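Local coordinates for two-domain protein containing predicted PHP-like metal-dependent phosphoesterase (Bacteroides vulgatus ATCC 8482, PDB 3E38) that binds a cluster of zinc ions and is predicted to act as a PHP-like metal-dependent phosphoesterase, possibly as a nucleic acid exonuclease, at residues D22-S27 / T192-Q197; A50-E55 / L87-S92; V40-R45 / P198-Y203; H102-F107 / F134-G139. One frame throughout, in Å; residues are numbered along the deposited sequence.

Interaction 1 (D22-S27 / T192-Q197). With ZN (zinc ion), chain I; ZN (zinc ion), chain J.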
# COMPACT_ATOMS: atom_id res chain seq x y z
N ASP B 22 6.13 -16.37 18.15
CA ASP B 22 7.43 -16.33 17.43
C ASP B 22 8.52 -16.75 18.41
O ASP B 22 8.92 -16.00 19.31
CB ASP B 22 7.68 -14.95 16.83
CG ASP B 22 8.83 -14.92 15.85
OD1 ASP B 22 9.38 -16.00 15.56
OD2 ASP B 22 9.16 -13.80 15.35
N PHE B 23 9.00 -17.97 18.24
CA PHE B 23 9.90 -18.58 19.22
C PHE B 23 11.38 -18.48 18.88
O PHE B 23 12.20 -19.23 19.39
CB PHE B 23 9.53 -20.06 19.38
CG PHE B 23 8.13 -20.30 19.91
CD1 PHE B 23 7.75 -19.80 21.14
CD2 PHE B 23 7.23 -21.08 19.21
CE1 PHE B 23 6.52 -20.05 21.65
CE2 PHE B 23 5.98 -21.33 19.72
CZ PHE B 23 5.62 -20.81 20.93
N HIS B 24 11.69 -17.56 17.98
CA HIS B 24 13.06 -17.46 17.46
C HIS B 24 13.33 -16.11 16.83
O HIS B 24 12.80 -15.74 15.80
CB HIS B 24 13.26 -18.55 16.41
CG HIS B 24 14.66 -18.74 15.95
ND1 HIS B 24 15.07 -19.90 15.32
CD2 HIS B 24 15.77 -17.98 16.09
CE1 HIS B 24 16.36 -19.82 15.05
NE2 HIS B 24 16.81 -18.67 15.50
N MSE B 25 14.15 -15.35 17.52
CA MSE B 25 14.51 -14.04 17.05
C MSE B 25 15.75 -13.54 17.77
O MSE B 25 16.15 -14.12 18.79
CB MSE B 25 13.35 -13.09 17.27
CG MSE B 25 13.04 -12.81 18.70
SE MSE B 25 11.36 -11.83 18.92
CE MSE B 25 10.23 -13.13 18.11
N HIS B 26 16.26 -12.42 17.26
CA HIS B 26 17.52 -11.82 17.70
C HIS B 26 17.56 -10.33 17.87
O HIS B 26 16.81 -9.61 17.25
CB HIS B 26 18.60 -12.20 16.71
CG HIS B 26 18.74 -13.68 16.55
ND1 HIS B 26 19.61 -14.44 17.30
CD2 HIS B 26 18.09 -14.54 15.73
CE1 HIS B 26 19.51 -15.70 16.93
NE2 HIS B 26 18.61 -15.78 15.96
N SER B 27 18.44 -9.92 18.79
CA SER B 27 18.69 -8.50 19.09
C SER B 27 20.18 -8.24 18.98
O SER B 27 20.94 -9.12 18.63
CB SER B 27 18.18 -8.08 20.47
OG SER B 27 19.02 -8.49 21.56
N THR B 192 8.91 -19.92 12.72
CA THR B 192 9.46 -18.70 13.32
C THR B 192 10.03 -17.73 12.30
O THR B 192 10.18 -18.05 11.14
CB THR B 192 10.55 -19.03 14.32
OG1 THR B 192 11.69 -19.49 13.61
CG2 THR B 192 10.10 -20.15 15.27
N SER B 193 10.33 -16.54 12.80
CA SER B 193 10.86 -15.48 11.96
C SER B 193 12.37 -15.59 11.88
O SER B 193 12.94 -15.49 10.82
CB SER B 193 10.49 -14.09 12.48
OG SER B 193 11.15 -13.73 13.67
N ASP B 194 13.01 -15.84 13.00
CA ASP B 194 14.47 -15.84 13.03
C ASP B 194 14.93 -14.43 12.65
O ASP B 194 15.98 -14.22 12.04
CB ASP B 194 15.04 -16.93 12.10
CG ASP B 194 16.47 -17.30 12.46
OD1 ASP B 194 17.04 -16.57 13.31
OD2 ASP B 194 17.02 -18.33 11.94
N ILE B 195 14.11 -13.46 13.03
CA ILE B 195 14.36 -12.05 12.69
C ILE B 195 15.63 -11.47 13.29
O ILE B 195 15.89 -11.64 14.46
CB ILE B 195 13.12 -11.15 13.03
CG1 ILE B 195 13.29 -9.77 12.40
CG2 ILE B 195 12.80 -11.14 14.54
CD1 ILE B 195 13.07 -9.81 10.85
N HIS B 196 16.44 -10.83 12.42
CA HIS B 196 17.67 -10.07 12.80
C HIS B 196 17.48 -8.60 12.52
O HIS B 196 17.82 -7.74 13.33
CB HIS B 196 18.92 -10.56 12.08
CG HIS B 196 19.33 -11.97 12.43
ND1 HIS B 196 18.53 -13.07 12.14
CD2 HIS B 196 20.45 -12.47 13.00
CE1 HIS B 196 19.14 -14.18 12.53
NE2 HIS B 196 20.32 -13.85 13.04
N GLN B 197 16.90 -8.31 11.37
CA GLN B 197 16.66 -6.94 10.93
C GLN B 197 15.45 -6.38 11.63
O GLN B 197 14.78 -7.09 12.35
CB GLN B 197 16.37 -6.92 9.43
CG GLN B 197 17.48 -7.35 8.53
CD GLN B 197 18.55 -6.29 8.37
OE1 GLN B 197 18.41 -5.15 8.81
NE2 GLN B 197 19.65 -6.68 7.74
ZN ZN I . 18.64 -17.69 14.82
ZN ZN J . 21.80 -15.07 13.90
O HOH W 1 18.94 -19.45 13.69
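His-24 and His-26 reach across to Asp-194 around one zinc ion: NE2 of His-24 and NE2 of His-26 each bind it at 2.2 Å, and Asp-194 OD1 joins them at 2.5 Å. The Asp-194 carboxylate also has Asn-170 as a polar partner. This is the His-X-His loop of the PHP fold meeting the Asp-X-His loop that follows strand 188-192. Water 1 and Glu-93 are further ligands of this zinc. A second zinc ion takes NE2 of His-196 at 2.1 Å and is shared with Asp-31 and His-56.

Away from the metals, Ser-193 grips both oxygens of the Asp-22 carboxylate. Its OG donates to the syn lone pair of Asp-22 OD2 at 2.6 Å, while its backbone N reaches Asp-22 OD1 at 3.0 Å; OD2 also has a salt bridge to Arg-211. The same Ser-193 OG accepts from Ile-195 N in an ST turn. Two backbone bonds, Asp-194 N to His-24 O and His-26 N to Ile-195 O, tie the loops together between the ligands.

With CG anti to the backbone N (chi1 -160°), Asp-194 lays CG over the rim of the His-24 ring; CB also lies over that face in a CH-pi contact. The other ring nitrogen, ND1, is bonded to Glu-167, which also holds Thr-192 OG1, a second-shell link likely to fix the ring's rotation. The His-26 and His-196 rings form an offset stack, planes 24° apart. CB of Met-25, a selenomethionine, presses on Ile-195 CG2 at 3.4 Å, tighter than usual carbon contact.

Interaction 2 (A50-E55 / L87-S92)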
# COMPACT_ATOMS: atom_id res chain seq x y z
N ALA B 50 2.99 -14.03 22.12
CA ALA B 50 4.17 -14.53 22.79
C ALA B 50 5.39 -14.58 21.88
O ALA B 50 5.30 -14.81 20.65
CB ALA B 50 3.87 -15.92 23.41
N ILE B 51 6.52 -14.39 22.53
CA ILE B 51 7.80 -14.41 21.84
C ILE B 51 8.88 -14.95 22.71
O ILE B 51 8.76 -15.00 23.90
CB ILE B 51 8.27 -12.96 21.44
CG1 ILE B 51 8.56 -12.13 22.67
CG2 ILE B 51 7.24 -12.26 20.54
CD1 ILE B 51 9.08 -10.70 22.37
N SER B 52 9.94 -15.36 22.07
CA SER B 52 11.15 -15.75 22.76
C SER B 52 12.33 -15.12 22.03
O SER B 52 12.58 -15.44 20.86
CB SER B 52 11.28 -17.28 22.77
OG SER B 52 12.41 -17.71 23.54
N LEU B 53 13.02 -14.21 22.71
CA LEU B 53 14.25 -13.59 22.19
C LEU B 53 15.34 -14.62 22.47
O LEU B 53 15.78 -14.83 23.62
CB LEU B 53 14.50 -12.25 22.85
CG LEU B 53 15.56 -11.28 22.33
CD1 LEU B 53 15.50 -11.10 20.83
CD2 LEU B 53 15.40 -9.92 23.04
N THR B 54 15.71 -15.33 21.41
CA THR B 54 16.62 -16.45 21.47
C THR B 54 17.97 -16.12 20.88
O THR B 54 18.29 -16.54 19.79
CB THR B 54 16.04 -17.66 20.74
OG1 THR B 54 15.99 -17.39 19.33
CG2 THR B 54 14.66 -17.99 21.27
N GLU B 55 18.78 -15.42 21.67
CA GLU B 55 20.12 -15.02 21.26
C GLU B 55 21.03 -16.24 21.08
O GLU B 55 20.87 -17.30 21.71
CB GLU B 55 20.79 -14.05 22.25
CG GLU B 55 20.00 -12.83 22.79
CD GLU B 55 19.56 -11.78 21.79
OE1 GLU B 55 19.82 -11.90 20.58
OE2 GLU B 55 18.93 -10.79 22.26
N LEU B 87 3.63 -12.24 26.26
CA LEU B 87 4.23 -13.34 27.03
C LEU B 87 5.65 -13.55 26.55
O LEU B 87 5.87 -13.74 25.35
CB LEU B 87 3.44 -14.68 26.88
CG LEU B 87 1.96 -14.73 27.36
CD1 LEU B 87 1.30 -16.05 26.98
CD2 LEU B 87 1.81 -14.47 28.86
N LEU B 88 6.57 -13.57 27.51
CA LEU B 88 8.01 -13.65 27.22
C LEU B 88 8.63 -14.94 27.73
O LEU B 88 8.83 -15.13 28.91
CB LEU B 88 8.69 -12.40 27.80
CG LEU B 88 10.13 -11.99 27.55
CD1 LEU B 88 10.42 -11.60 26.13
CD2 LEU B 88 10.43 -10.82 28.46
N ILE B 89 8.95 -15.79 26.79
CA ILE B 89 9.57 -17.09 27.01
C ILE B 89 11.08 -16.88 26.87
O ILE B 89 11.59 -16.45 25.83
CB ILE B 89 9.03 -18.12 25.98
CG1 ILE B 89 7.51 -18.17 26.05
CG2 ILE B 89 9.69 -19.55 26.09
CD1 ILE B 89 6.88 -18.79 24.79
N LYS B 90 11.78 -17.15 27.95
CA LYS B 90 13.23 -17.11 27.98
C LYS B 90 13.78 -18.24 27.10
O LYS B 90 13.36 -19.40 27.16
CB LYS B 90 13.74 -17.24 29.41
CG LYS B 90 15.28 -17.36 29.48
CD LYS B 90 15.79 -17.51 30.92
CE LYS B 90 16.11 -16.17 31.57
NZ LYS B 90 17.35 -15.59 31.00
N GLY B 91 14.74 -17.89 26.25
CA GLY B 91 15.33 -18.89 25.39
C GLY B 91 16.62 -18.40 24.81
O GLY B 91 17.00 -17.20 24.96
N SER B 92 17.22 -19.35 24.12
CA SER B 92 18.51 -19.20 23.47
C SER B 92 18.71 -20.17 22.34
O SER B 92 18.10 -21.27 22.27
CB SER B 92 19.66 -19.46 24.47
OG SER B 92 19.67 -18.53 25.56
O HOH W 2 15.46 -15.14 26.24
O HOH W 3 12.97 -13.99 25.73
O HOH W 4 18.79 -15.13 24.58
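Strands 50-56 and 87-95, the two strands of a beta-alpha-beta unit whose helix is 72-83, run parallel where Ala-50 and Ile-51 pair with Leu-87 and Leu-88 in the curled mixed sheet of the PHP domain, a fold known as a distorted beta-alpha barrel. Ile-51 bonds to both sides of its partner: its N donates to Leu-87 O at 3.0 Å, and its O accepts from Ile-89 N at 3.0 Å. Ala-50 CB rests on Leu-87 CB on one face of the sheet. On the other face the Ile-51 and Leu-88 side chains cross, CG1 of Ile-51 to CD1 of Leu-88.

After Ile-51 the direct backbone bonding gives way to side-chain and water bridges. Ser-52 OG lies anti to its backbone N (chi1 -175°) and donates to Ile-89 O at 2.7 Å, from well above the carbonyl plane. Ile-89 O also accepts from water 3, which accepts a hydrogen bond from Leu-53 N. Water 2 donates to Leu-53 O at 2.7 Å and accepts from Gly-91 N; water 4 links Glu-55 N to Gly-91 O. Gly-91 is apt here, because a CB would clash with Ser-52 OG.

Further partners place the contact next to the metal centre. Thr-54 OG1 bonds to Met-25 N, and the Glu-55 carboxylate is held by Ser-27, Ser-30 and Ser-73.

Leu-53 O and Gly-91 O, two acceptors 3.0 Å apart, would be expected to repel each other. Water 2 donating to Leu-53 O and water 4 donating to Gly-91 O probably ease that, and the three waters together satisfy buried backbone groups that the parted strands cannot pair directly.

Interaction 3 (V40-R45 / P198-Y203)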
# COMPACT_ATOMS: atom_id res chain seq x y z
N VAL B 40 9.59 -6.44 21.25
CA VAL B 40 8.39 -6.48 22.07
C VAL B 40 7.38 -5.57 21.39
O VAL B 40 6.22 -5.90 21.32
CB VAL B 40 8.61 -6.08 23.59
CG1 VAL B 40 7.25 -6.03 24.32
CG2 VAL B 40 9.60 -7.05 24.31
N ASP B 41 7.85 -4.41 20.94
CA ASP B 41 7.01 -3.48 20.20
C ASP B 41 6.44 -4.11 18.94
O ASP B 41 5.28 -3.90 18.59
CB ASP B 41 7.79 -2.27 19.74
CG ASP B 41 8.25 -1.42 20.89
OD1 ASP B 41 7.51 -1.41 21.89
OD2 ASP B 41 9.34 -0.81 20.77
N GLU B 42 7.29 -4.84 18.24
CA GLU B 42 6.91 -5.47 16.98
C GLU B 42 5.86 -6.54 17.18
O GLU B 42 4.90 -6.61 16.42
CB GLU B 42 8.11 -6.10 16.31
CG GLU B 42 9.16 -5.06 15.83
CD GLU B 42 10.44 -5.73 15.30
OE1 GLU B 42 10.73 -6.90 15.69
OE2 GLU B 42 11.16 -5.07 14.54
N ALA B 43 6.04 -7.35 18.20
CA ALA B 43 5.12 -8.47 18.51
C ALA B 43 3.75 -7.92 18.82
O ALA B 43 2.74 -8.36 18.30
CB ALA B 43 5.63 -9.34 19.68
N TYR B 44 3.75 -6.90 19.65
CA TYR B 44 2.51 -6.23 20.01
C TYR B 44 1.80 -5.78 18.75
O TYR B 44 0.63 -6.09 18.47
CB TYR B 44 2.80 -5.00 20.88
CG TYR B 44 1.55 -4.30 21.30
CD1 TYR B 44 0.66 -4.93 22.16
CD2 TYR B 44 1.23 -3.04 20.83
CE1 TYR B 44 -0.52 -4.32 22.54
CE2 TYR B 44 0.05 -2.40 21.23
CZ TYR B 44 -0.81 -3.07 22.08
OH TYR B 44 -1.97 -2.51 22.52
N ARG B 45 2.52 -4.97 18.00
CA ARG B 45 1.97 -4.35 16.78
C ARG B 45 1.42 -5.37 15.79
O ARG B 45 0.36 -5.17 15.19
CB ARG B 45 3.03 -3.47 16.11
CG ARG B 45 2.50 -2.58 15.05
CD ARG B 45 3.51 -1.45 14.70
NE ARG B 45 4.80 -1.96 14.24
CZ ARG B 45 5.98 -1.73 14.80
NH1 ARG B 45 6.09 -0.91 15.84
NH2 ARG B 45 7.05 -2.30 14.26
N PRO B 198 15.18 -5.08 11.48
CA PRO B 198 13.84 -4.65 11.90
C PRO B 198 12.79 -5.49 11.13
O PRO B 198 13.06 -5.97 10.01
CB PRO B 198 13.82 -3.14 11.53
CG PRO B 198 15.30 -2.74 11.63
CD PRO B 198 16.04 -3.96 11.08
N ILE B 199 11.65 -5.77 11.75
CA ILE B 199 10.66 -6.66 11.15
C ILE B 199 10.20 -6.13 9.78
O ILE B 199 10.06 -6.87 8.82
CB ILE B 199 9.45 -6.95 12.12
CG1 ILE B 199 8.67 -8.19 11.71
CG2 ILE B 199 8.53 -5.71 12.27
CD1 ILE B 199 9.45 -9.57 11.87
N GLN B 200 10.04 -4.82 9.68
CA GLN B 200 9.50 -4.21 8.47
C GLN B 200 10.47 -4.35 7.30
O GLN B 200 10.09 -4.24 6.17
CB GLN B 200 9.17 -2.73 8.67
CG GLN B 200 8.25 -2.36 9.87
CD GLN B 200 9.00 -1.88 11.08
OE1 GLN B 200 10.07 -2.38 11.37
NE2 GLN B 200 8.44 -0.86 11.80
N THR B 201 11.73 -4.57 7.61
CA THR B 201 12.79 -4.65 6.61
C THR B 201 12.71 -5.97 5.84
O THR B 201 13.09 -6.02 4.65
CB THR B 201 14.19 -4.51 7.25
OG1 THR B 201 14.41 -3.14 7.65
CG2 THR B 201 15.26 -4.90 6.27
N ASP B 202 12.17 -6.99 6.49
CA ASP B 202 12.10 -8.35 5.87
C ASP B 202 10.72 -8.82 5.47
O ASP B 202 10.57 -9.90 4.94
CB ASP B 202 12.68 -9.41 6.82
CG ASP B 202 14.21 -9.38 6.87
OD1 ASP B 202 14.82 -8.48 6.23
OD2 ASP B 202 14.78 -10.23 7.55
N TYR B 203 9.70 -8.04 5.78
CA TYR B 203 8.33 -8.42 5.40
C TYR B 203 7.68 -7.20 4.83
O TYR B 203 7.72 -6.13 5.40
CB TYR B 203 7.50 -9.06 6.56
CG TYR B 203 8.08 -10.40 7.06
CD1 TYR B 203 7.77 -11.60 6.46
CD2 TYR B 203 8.94 -10.43 8.13
CE1 TYR B 203 8.34 -12.83 6.92
CE2 TYR B 203 9.48 -11.59 8.61
CZ TYR B 203 9.17 -12.80 8.01
OH TYR B 203 9.78 -13.94 8.53
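In Glu-42, chi1 of -67° puts CG beside the backbone N, and the chain runs extended from there, carrying the carboxylate from helix 36-45 to Ile-199. Helix 36-45 is the helix that follows strand 17-22 and the metal-binding loop 22-27 of the PHP domain, and the short, weakly bonded helix about 199-202 follows the zinc-binding loop 192-197. Ile-199 N donates to Glu-42 OE2 at 2.9 Å, nearly straight (164°) but met from well above the carboxylate plane. The other oxygen, OE1, forms a salt bridge to Arg-39, whose guanidinium also bonds to Gln-197 O; Arg-39 thus links the carboxylate to the backbone of the zinc-binding loop.

The side chains also pack. They slide past each other in opposite directions, with Glu-42 CG 3.7 Å from Ile-199 CG2 as the apolar touch. An alanine in place of Glu-42 would probably leave Ile-199 N and Arg-39 without their carboxylate partner and open a gap beside the Ile-199 side chain.

One turn along the helix, Arg-45 bends at chi3 and crosses the Gln-200 side chain at about a right angle, with guanidinium and amide planes 21° apart. Arg-45 NH2 and Gln-200 NE2 are 3.2 Å apart, but both are donors and form no hydrogen bond. Gln-200 NE2 is instead bonded to Thr-201 OG1 of the second subunit, on which Arg-45 also packs, so this side of the contact belongs to a subunit interface. At the guanidinium edge, Ile-199 CG2 lies 4.2 Å from Arg-45 NH2.

Interaction 4 (H102-F107 / F134-G139). With ZN (zinc ion), chain H.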
# COMPACT_ATOMS: atom_id res chain seq x y z
N HIS B 102 22.01 -26.02 14.41
CA HIS B 102 21.45 -25.04 15.37
C HIS B 102 20.14 -25.49 15.94
O HIS B 102 19.24 -25.90 15.21
CB HIS B 102 21.15 -23.71 14.67
CG HIS B 102 22.32 -23.06 14.01
ND1 HIS B 102 22.33 -21.72 13.69
CD2 HIS B 102 23.52 -23.55 13.62
CE1 HIS B 102 23.48 -21.42 13.11
NE2 HIS B 102 24.23 -22.50 13.07
N PHE B 103 20.03 -25.39 17.26
CA PHE B 103 18.79 -25.68 18.01
C PHE B 103 18.44 -24.53 18.94
O PHE B 103 19.29 -23.88 19.48
CB PHE B 103 18.92 -26.89 18.93
CG PHE B 103 18.91 -28.25 18.22
CD1 PHE B 103 19.85 -28.57 17.28
CD2 PHE B 103 17.96 -29.21 18.57
CE1 PHE B 103 19.82 -29.80 16.64
CE2 PHE B 103 17.91 -30.42 17.94
CZ PHE B 103 18.85 -30.73 16.97
N ASN B 104 17.15 -24.35 19.17
CA ASN B 104 16.65 -23.45 20.19
C ASN B 104 16.16 -24.22 21.39
O ASN B 104 15.52 -25.24 21.27
CB ASN B 104 15.56 -22.53 19.69
CG ASN B 104 16.10 -21.30 19.03
OD1 ASN B 104 17.27 -21.24 18.65
ND2 ASN B 104 15.26 -20.29 18.90
N ALA B 105 16.57 -23.70 22.55
CA ALA B 105 16.18 -24.17 23.87
C ALA B 105 15.29 -23.07 24.42
O ALA B 105 15.76 -21.95 24.62
CB ALA B 105 17.40 -24.39 24.75
N ILE B 106 14.01 -23.35 24.58
CA ILE B 106 13.09 -22.37 25.16
C ILE B 106 12.51 -22.92 26.46
O ILE B 106 12.61 -24.11 26.82
CB ILE B 106 12.02 -21.83 24.15
CG1 ILE B 106 11.00 -22.91 23.77
CG2 ILE B 106 12.73 -21.27 22.87
CD1 ILE B 106 9.86 -22.42 22.94
N PHE B 107 11.97 -21.97 27.21
CA PHE B 107 11.46 -22.23 28.56
C PHE B 107 12.63 -22.48 29.50
O PHE B 107 12.56 -23.21 30.47
CB PHE B 107 10.38 -23.32 28.59
CG PHE B 107 9.05 -22.85 28.04
CD1 PHE B 107 8.27 -22.00 28.79
CD2 PHE B 107 8.65 -23.14 26.76
CE1 PHE B 107 7.10 -21.54 28.31
CE2 PHE B 107 7.46 -22.69 26.25
CZ PHE B 107 6.68 -21.87 27.03
N PHE B 134 13.97 -27.39 20.08
CA PHE B 134 13.70 -27.70 18.69
C PHE B 134 14.85 -27.41 17.72
O PHE B 134 15.64 -26.53 17.92
CB PHE B 134 12.39 -27.07 18.22
CG PHE B 134 12.34 -25.57 18.33
CD1 PHE B 134 12.77 -24.77 17.28
CD2 PHE B 134 11.83 -24.96 19.47
CE1 PHE B 134 12.69 -23.36 17.36
CE2 PHE B 134 11.74 -23.56 19.56
CZ PHE B 134 12.18 -22.77 18.50
N TRP B 135 14.93 -28.24 16.70
CA TRP B 135 15.90 -28.08 15.62
C TRP B 135 15.52 -26.88 14.70
O TRP B 135 14.41 -26.81 14.14
CB TRP B 135 16.01 -29.40 14.86
CG TRP B 135 17.02 -29.43 13.79
CD1 TRP B 135 18.06 -28.58 13.61
CD2 TRP B 135 17.16 -30.47 12.82
NE1 TRP B 135 18.82 -28.99 12.53
CE2 TRP B 135 18.29 -30.15 12.04
CE3 TRP B 135 16.44 -31.63 12.52
CZ2 TRP B 135 18.71 -30.94 10.96
CZ3 TRP B 135 16.86 -32.43 11.49
CH2 TRP B 135 17.99 -32.08 10.71
N ASN B 136 16.46 -25.95 14.58
CA ASN B 136 16.30 -24.78 13.72
C ASN B 136 16.77 -25.00 12.27
O ASN B 136 17.77 -25.63 12.00
CB ASN B 136 17.05 -23.55 14.26
CG ASN B 136 16.66 -23.19 15.67
OD1 ASN B 136 15.56 -23.47 16.11
ND2 ASN B 136 17.59 -22.58 16.38
N HIS B 137 16.00 -24.41 11.36
CA HIS B 137 16.32 -24.40 9.93
C HIS B 137 17.12 -25.61 9.48
O HIS B 137 18.25 -25.48 9.06
CB HIS B 137 17.04 -23.10 9.54
CG HIS B 137 18.11 -22.65 10.50
ND1 HIS B 137 19.33 -23.28 10.61
CD2 HIS B 137 18.15 -21.59 11.34
CE1 HIS B 137 20.06 -22.64 11.50
NE2 HIS B 137 19.36 -21.62 11.97
N PRO B 138 16.54 -26.79 9.57
CA PRO B 138 17.28 -27.96 9.13
C PRO B 138 17.78 -27.79 7.70
O PRO B 138 18.90 -28.17 7.35
CB PRO B 138 16.24 -29.10 9.23
CG PRO B 138 14.89 -28.43 9.55
CD PRO B 138 15.23 -27.12 10.17
N GLY B 139 16.97 -27.10 6.91
CA GLY B 139 17.20 -26.91 5.48
C GLY B 139 18.10 -25.77 5.05
O GLY B 139 18.45 -25.67 3.88
ZN ZN H . 20.45 -20.43 13.47
O HOH W 5 20.23 -26.59 12.08
O HOH W 1 18.94 -19.45 13.69
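The rings of His-102 and His-137 stand with planes 68° apart, the edge of His-137 toward the face of His-102. Both point at one zinc ion, which His-102 ND1 binds at 2.3 Å and His-137 NE2 at 2.2 Å; Glu-93 and water 1 are further ligands.

Asn-136 and Asn-104 cross at about a right angle, their amide planes 86° apart. Asn-136 ND2 donates to Asn-104 OD1 at 2.7 Å from well above that carbonyl plane, and it also bonds to Glu-93 OE2, a second-shell grip on a shared zinc ligand. Asn-104 CB in turn lies over the face of the Phe-134 ring, whose edge meets Ile-106 CD1.

These groups ride on antiparallel strands 102-106 and 132-135 of the curled PHP sheet. Asn-104 and Phe-134 form a hydrogen-bonded pair, N to O both ways at 2.9 Å, and Asn-136 N continues the pairing to His-102 O.

On the other face, with Trp-135 CG anti to its backbone N, Phe-103 and the five-membered ring of Trp-135 form an offset stack, planes 10° apart. Trp-135 CA lies over the face of the Phe-103 ring in a CH-pi contact. An alanine at Phe-103 would probably open a gap beside the Trp-135 indole and leave Phe-123 without its edge-to-face partner. His-102 O lies in the indole plane at its edge, 3.3 Å from Trp-135 CD1, while Trp-135 NE1 donates to water 5.

From the N terminus, the loop after strand 17-22 supplies residues 22-27, which close on 192-197 in interaction 1 and enclose a loop of some 160 residues. Helix 36-45 follows and meets 198-203 in interaction 3, whose segments alternate with those of interaction 1, so the two long loops cross. Within both lie interaction 2, closing the short strand-helix-strand loop between 50-55 and 87-92, and then interaction 4, joining 102-107 to 134-139 in series with it. Strands 87-95 and 102-106 are sheet neighbours, so interactions 2 and 4 run on through one sheet. Water 1 is common to the zinc sites of interactions 1 and 4, while interaction 3 lies toward the subunit interface.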